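Local coordinates for YbbR family protein (Desulfitobacterium hafniense, PDB 3LYW) that is of unknown function, this piece being one YbbR-family domain, an all-beta module cut from a longer protein, at residues T4-L9 with L24-V29; L43-D48 with Y59-E64. All blocks are in the same frame, centred on the assembly; numbering follows the deposited sequence.

Contact 1: T4-L9 with L24-V29; sequences TLTLSL and LPSVRV
Leu5 with Val29 and Leu7 with Val27 are the two hydrogen-bonded pairs that join residues 4-9 to residues 24-29, and the short strand axes, 161° apart in direction, approach to 4.6 Å. Four backbone bonds define the register. Leu5 N gives to Val29 O at 2.8 Å; Val29 N returns the bond to Leu5 O, and Leu7 and Val27 exchange the same two bonds. Between them Thr6 and Arg28 form a non-hydrogen-bonded pair, where Thr6 CA lies 3.3 Å from Val27 O in a CA-H...O contact. Beyond the paired residues a water takes over: it accepts from Leu9 N at 2.7 Å and donates to Leu24 O over a longer 3.3 Å.

One face of the pair carries Leu5, Leu7, Val27 and Val29, and there Leu7 CD1 meets Val29 CG2 at 4.0 Å. Val61 and Val63 of strand 55-63 and Ile71 and Ile74 of strand 69-85 cover this side.

Further apolar contacts lie at the end where the pairing gives way to the loop at Leu24 and Pro25. Leu9 holds CG anti to its backbone N (chi1 -173°), and from this branch point CD1 meets Val27 CG2 while CD2 meets Pro25 CD. Its CB packs 4.0 Å from Leu24 CB and also lies close to Pro25 O.

The other face is polar and exposed. Thr6 and Arg28 lie side by side and point the same way, with Thr6 OG1 3.7 Å from Arg28 CD and at the edge of the guanidinium, near its plane. The arginine chain bends at chi2 and chi3 as it leaves the sheet.

One apolar and one polar face, with regular antiparallel pairing between, mark this as an amphipathic strand pair within the mixed sheet of the YbbR domain.

Contact 2: L43-D48 with Y59-E64; sequences LFAYVD and YEVKVE
Tyr46 and Lys62 face each other as the hydrogen-bonded pair of an antiparallel beta hairpin, strands 44-48 and 55-63, with Tyr46 N giving to Lys62 O at 2.8 Å and Lys62 N to Tyr46 O. Glu64 N donates to Phe44 O at 3.1 Å, whereas Phe44 N reaches Glu64 OE1 only weakly. Ala45 CB meets Val61 CG1, with Val27 beside both. From its CB, Tyr46 turns CG into the crowded position between backbone N and carbonyl carbon (chi1 69°). CD2 then lies near Glu64 CG and Lys62 O, CE2 near Val63 C, CE1 3.4 Å from Lys62 CD, and CZ 3.4 Å from Lys62 CB. That CB sits over one ring face in a CH-pi contact, 3.7 Å from the centroid and 24° off the normal. At the tip, Tyr46 OH is 2.8 Å from a water that donates to Val63 O. An alanine at Tyr46 would probably leave the lysine's aliphatic chain without its aromatic cover and this water without its phenol partner. Asp48, whose OD1 is bonded to Ser50 OG, meets Lys62 through another water, which donates to Asp48 OD2 and accepts from Lys62 NZ at 2.8 Å.

How the contacts relate
From the N terminus, strand 4-12 is laid down first, and contact 1 closes a loop that contains strand 18-20 when residues 24-29 return antiparallel beside it. The chain then runs through strand 26-33 and a connecting loop into strand 44-48, and contact 2 closes a beta hairpin with strand 55-63. The two closures follow in series, neither nested nor crossed. They nonetheless share a sheet: strand 44-48 runs parallel to strand 4-12, with Ser8 O 3.1 Å from Ala45 N in a probable hydrogen bond. Leu9 CD1 reaches the same strand, 3.5 Å from Tyr46 N, and strand 69-85 pairs with both 26-33 and 55-63.

Contact 1: T4-L9 with L24-V29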
# COMPACT_ATOMS: atom_id res chain seq x y z
N THR A 4 0.86 14.10 -7.63
CA THR A 4 -0.18 13.26 -7.03
C THR A 4 0.00 11.96 -7.77
O THR A 4 -0.05 11.93 -9.00
CB THR A 4 -1.58 13.82 -7.30
OG1 THR A 4 -1.75 15.03 -6.55
CG2 THR A 4 -2.64 12.82 -6.86
N LEU A 5 0.24 10.88 -7.03
CA LEU A 5 0.48 9.59 -7.64
C LEU A 5 -0.63 8.58 -7.41
O LEU A 5 -1.39 8.67 -6.45
CB LEU A 5 1.79 9.01 -7.09
CG LEU A 5 2.92 10.03 -6.96
CD1 LEU A 5 4.12 9.39 -6.28
CD2 LEU A 5 3.28 10.58 -8.32
N THR A 6 -0.72 7.61 -8.32
CA THR A 6 -1.68 6.53 -8.23
C THR A 6 -0.82 5.28 -8.19
O THR A 6 -0.22 4.89 -9.20
CB THR A 6 -2.59 6.49 -9.45
OG1 THR A 6 -3.29 7.74 -9.55
CG2 THR A 6 -3.60 5.35 -9.34
N LEU A 7 -0.73 4.66 -7.01
CA LEU A 7 0.11 3.48 -6.84
C LEU A 7 -0.72 2.23 -6.62
O LEU A 7 -1.84 2.30 -6.10
CB LEU A 7 1.04 3.68 -5.65
CG LEU A 7 1.79 5.00 -5.60
CD1 LEU A 7 2.50 5.12 -4.27
CD2 LEU A 7 2.76 5.10 -6.76
N SER A 8 -0.18 1.08 -7.02
CA SER A 8 -0.88 -0.17 -6.79
C SER A 8 -0.54 -0.56 -5.35
O SER A 8 0.51 -0.19 -4.82
CB SER A 8 -0.42 -1.23 -7.78
OG SER A 8 0.99 -1.37 -7.75
N LEU A 9 -1.44 -1.30 -4.71
CA LEU A 9 -1.25 -1.73 -3.33
C LEU A 9 -0.69 -3.14 -3.26
O LEU A 9 -1.18 -4.05 -3.92
CB LEU A 9 -2.58 -1.66 -2.58
CG LEU A 9 -2.54 -1.92 -1.06
CD1 LEU A 9 -1.58 -0.95 -0.40
CD2 LEU A 9 -3.93 -1.77 -0.48
N LEU A 24 -6.86 -6.04 -4.03
CA LEU A 24 -6.30 -4.82 -3.45
C LEU A 24 -6.58 -3.59 -4.32
O LEU A 24 -6.23 -3.58 -5.50
CB LEU A 24 -4.80 -4.98 -3.23
CG LEU A 24 -4.43 -6.16 -2.32
CD1 LEU A 24 -2.93 -6.23 -2.14
CD2 LEU A 24 -5.13 -6.00 -0.99
N PRO A 25 -7.19 -2.54 -3.74
CA PRO A 25 -7.50 -1.32 -4.49
C PRO A 25 -6.25 -0.51 -4.76
O PRO A 25 -5.19 -0.81 -4.20
CB PRO A 25 -8.47 -0.60 -3.57
CG PRO A 25 -7.93 -0.95 -2.21
CD PRO A 25 -7.67 -2.43 -2.35
N SER A 26 -6.36 0.47 -5.65
CA SER A 26 -5.24 1.33 -5.96
C SER A 26 -5.25 2.41 -4.89
O SER A 26 -6.24 2.57 -4.18
CB SER A 26 -5.41 1.97 -7.35
OG SER A 26 -6.61 2.71 -7.44
N VAL A 27 -4.16 3.15 -4.78
CA VAL A 27 -4.03 4.18 -3.76
C VAL A 27 -3.60 5.51 -4.38
O VAL A 27 -2.71 5.55 -5.24
CB VAL A 27 -2.97 3.77 -2.72
CG1 VAL A 27 -2.79 4.87 -1.70
CG2 VAL A 27 -3.39 2.49 -2.04
N ARG A 28 -4.24 6.61 -3.95
CA ARG A 28 -3.88 7.94 -4.45
C ARG A 28 -3.04 8.62 -3.38
O ARG A 28 -3.44 8.67 -2.21
CB ARG A 28 -5.13 8.76 -4.73
CG ARG A 28 -5.94 8.23 -5.87
CD ARG A 28 -5.78 9.07 -7.12
NE ARG A 28 -6.95 9.92 -7.33
CZ ARG A 28 -7.24 10.53 -8.48
NH1 ARG A 28 -6.45 10.38 -9.53
NH2 ARG A 28 -8.34 11.27 -8.57
N VAL A 29 -1.88 9.14 -3.77
CA VAL A 29 -0.97 9.78 -2.83
C VAL A 29 -0.61 11.21 -3.23
O VAL A 29 -0.21 11.47 -4.35
CB VAL A 29 0.34 8.96 -2.71
CG1 VAL A 29 1.30 9.64 -1.74
CG2 VAL A 29 0.02 7.54 -2.24
O HOH W 1 -3.55 -1.90 -6.35

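Contact 2: L43-D48 with Y59-E64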
# COMPACT_ATOMS: atom_id res chain seq x y z
N LEU A 43 6.81 2.26 -8.05
CA LEU A 43 6.56 2.69 -6.68
C LEU A 43 5.29 2.01 -6.19
O LEU A 43 4.33 1.86 -6.96
CB LEU A 43 6.40 4.21 -6.61
CG LEU A 43 7.59 5.01 -7.13
CD1 LEU A 43 7.32 6.49 -6.94
CD2 LEU A 43 8.86 4.60 -6.39
N PHE A 44 5.26 1.63 -4.92
CA PHE A 44 4.10 0.92 -4.39
C PHE A 44 3.67 1.37 -3.01
O PHE A 44 4.46 1.92 -2.23
CB PHE A 44 4.40 -0.58 -4.33
CG PHE A 44 4.77 -1.20 -5.64
CD1 PHE A 44 3.81 -1.39 -6.63
CD2 PHE A 44 6.08 -1.57 -5.90
CE1 PHE A 44 4.15 -1.99 -7.85
CE2 PHE A 44 6.43 -2.16 -7.11
CZ PHE A 44 5.47 -2.36 -8.09
N ALA A 45 2.40 1.13 -2.72
CA ALA A 45 1.83 1.43 -1.42
C ALA A 45 1.76 0.02 -0.86
O ALA A 45 1.76 -0.94 -1.63
CB ALA A 45 0.43 2.01 -1.58
N TYR A 46 1.69 -0.13 0.45
CA TYR A 46 1.63 -1.48 0.99
C TYR A 46 0.84 -1.60 2.28
O TYR A 46 0.59 -0.61 2.96
CB TYR A 46 3.05 -2.01 1.23
CG TYR A 46 3.79 -1.32 2.35
CD1 TYR A 46 3.65 -1.73 3.68
CD2 TYR A 46 4.61 -0.23 2.09
CE1 TYR A 46 4.30 -1.07 4.71
CE2 TYR A 46 5.28 0.43 3.11
CZ TYR A 46 5.11 0.01 4.42
OH TYR A 46 5.76 0.68 5.42
N VAL A 47 0.42 -2.83 2.56
CA VAL A 47 -0.25 -3.16 3.80
C VAL A 47 0.63 -4.26 4.40
O VAL A 47 1.14 -5.11 3.67
CB VAL A 47 -1.69 -3.67 3.58
CG1 VAL A 47 -2.57 -2.51 3.19
CG2 VAL A 47 -1.72 -4.76 2.50
N ASP A 48 0.82 -4.22 5.71
CA ASP A 48 1.66 -5.19 6.39
C ASP A 48 0.77 -6.19 7.13
O ASP A 48 0.16 -5.85 8.15
CB ASP A 48 2.58 -4.46 7.37
CG ASP A 48 3.70 -5.35 7.88
OD1 ASP A 48 3.66 -6.57 7.61
OD2 ASP A 48 4.61 -4.83 8.55
N TYR A 59 -6.32 -2.72 7.59
CA TYR A 59 -4.90 -2.47 7.57
C TYR A 59 -4.62 -1.05 7.13
O TYR A 59 -5.27 -0.53 6.23
CB TYR A 59 -4.21 -3.46 6.63
CG TYR A 59 -4.38 -4.91 7.04
CD1 TYR A 59 -3.56 -5.49 8.01
CD2 TYR A 59 -5.39 -5.70 6.48
CE1 TYR A 59 -3.73 -6.82 8.39
CE2 TYR A 59 -5.57 -7.03 6.87
CZ TYR A 59 -4.73 -7.58 7.82
OH TYR A 59 -4.90 -8.89 8.19
N GLU A 60 -3.65 -0.43 7.78
CA GLU A 60 -3.25 0.93 7.46
C GLU A 60 -2.40 0.92 6.19
O GLU A 60 -1.44 0.16 6.07
CB GLU A 60 -2.41 1.51 8.59
CG GLU A 60 -1.99 2.94 8.38
CD GLU A 60 -0.87 3.36 9.32
OE1 GLU A 60 -0.91 2.98 10.51
OE2 GLU A 60 0.07 4.05 8.86
N VAL A 61 -2.75 1.78 5.24
CA VAL A 61 -2.01 1.86 3.99
C VAL A 61 -0.78 2.72 4.22
O VAL A 61 -0.86 3.80 4.80
CB VAL A 61 -2.87 2.50 2.87
CG1 VAL A 61 -2.08 2.52 1.55
CG2 VAL A 61 -4.16 1.73 2.71
N LYS A 62 0.37 2.22 3.78
CA LYS A 62 1.62 2.94 3.91
C LYS A 62 2.27 3.06 2.54
O LYS A 62 1.87 2.37 1.61
CB LYS A 62 2.54 2.18 4.87
CG LYS A 62 1.91 1.94 6.24
CD LYS A 62 2.62 0.81 6.98
CE LYS A 62 1.93 0.49 8.29
NZ LYS A 62 2.40 -0.80 8.87
N VAL A 63 3.27 3.92 2.41
CA VAL A 63 3.95 4.10 1.13
C VAL A 63 5.44 3.81 1.23
O VAL A 63 6.10 4.24 2.17
CB VAL A 63 3.74 5.52 0.58
CG1 VAL A 63 4.51 5.70 -0.70
CG2 VAL A 63 2.26 5.77 0.35
N GLU A 64 5.97 3.09 0.26
CA GLU A 64 7.39 2.78 0.28
C GLU A 64 8.12 4.12 0.14
O GLU A 64 7.66 5.01 -0.58
CB GLU A 64 7.77 1.86 -0.88
CG GLU A 64 6.88 0.63 -0.99
CD GLU A 64 7.34 -0.33 -2.07
OE1 GLU A 64 7.66 0.15 -3.18
OE2 GLU A 64 7.38 -1.55 -1.81
O HOH W 2 6.72 3.22 4.91
O HOH W 3 -0.50 -2.26 7.24
O HOH W 4 4.76 -2.21 8.47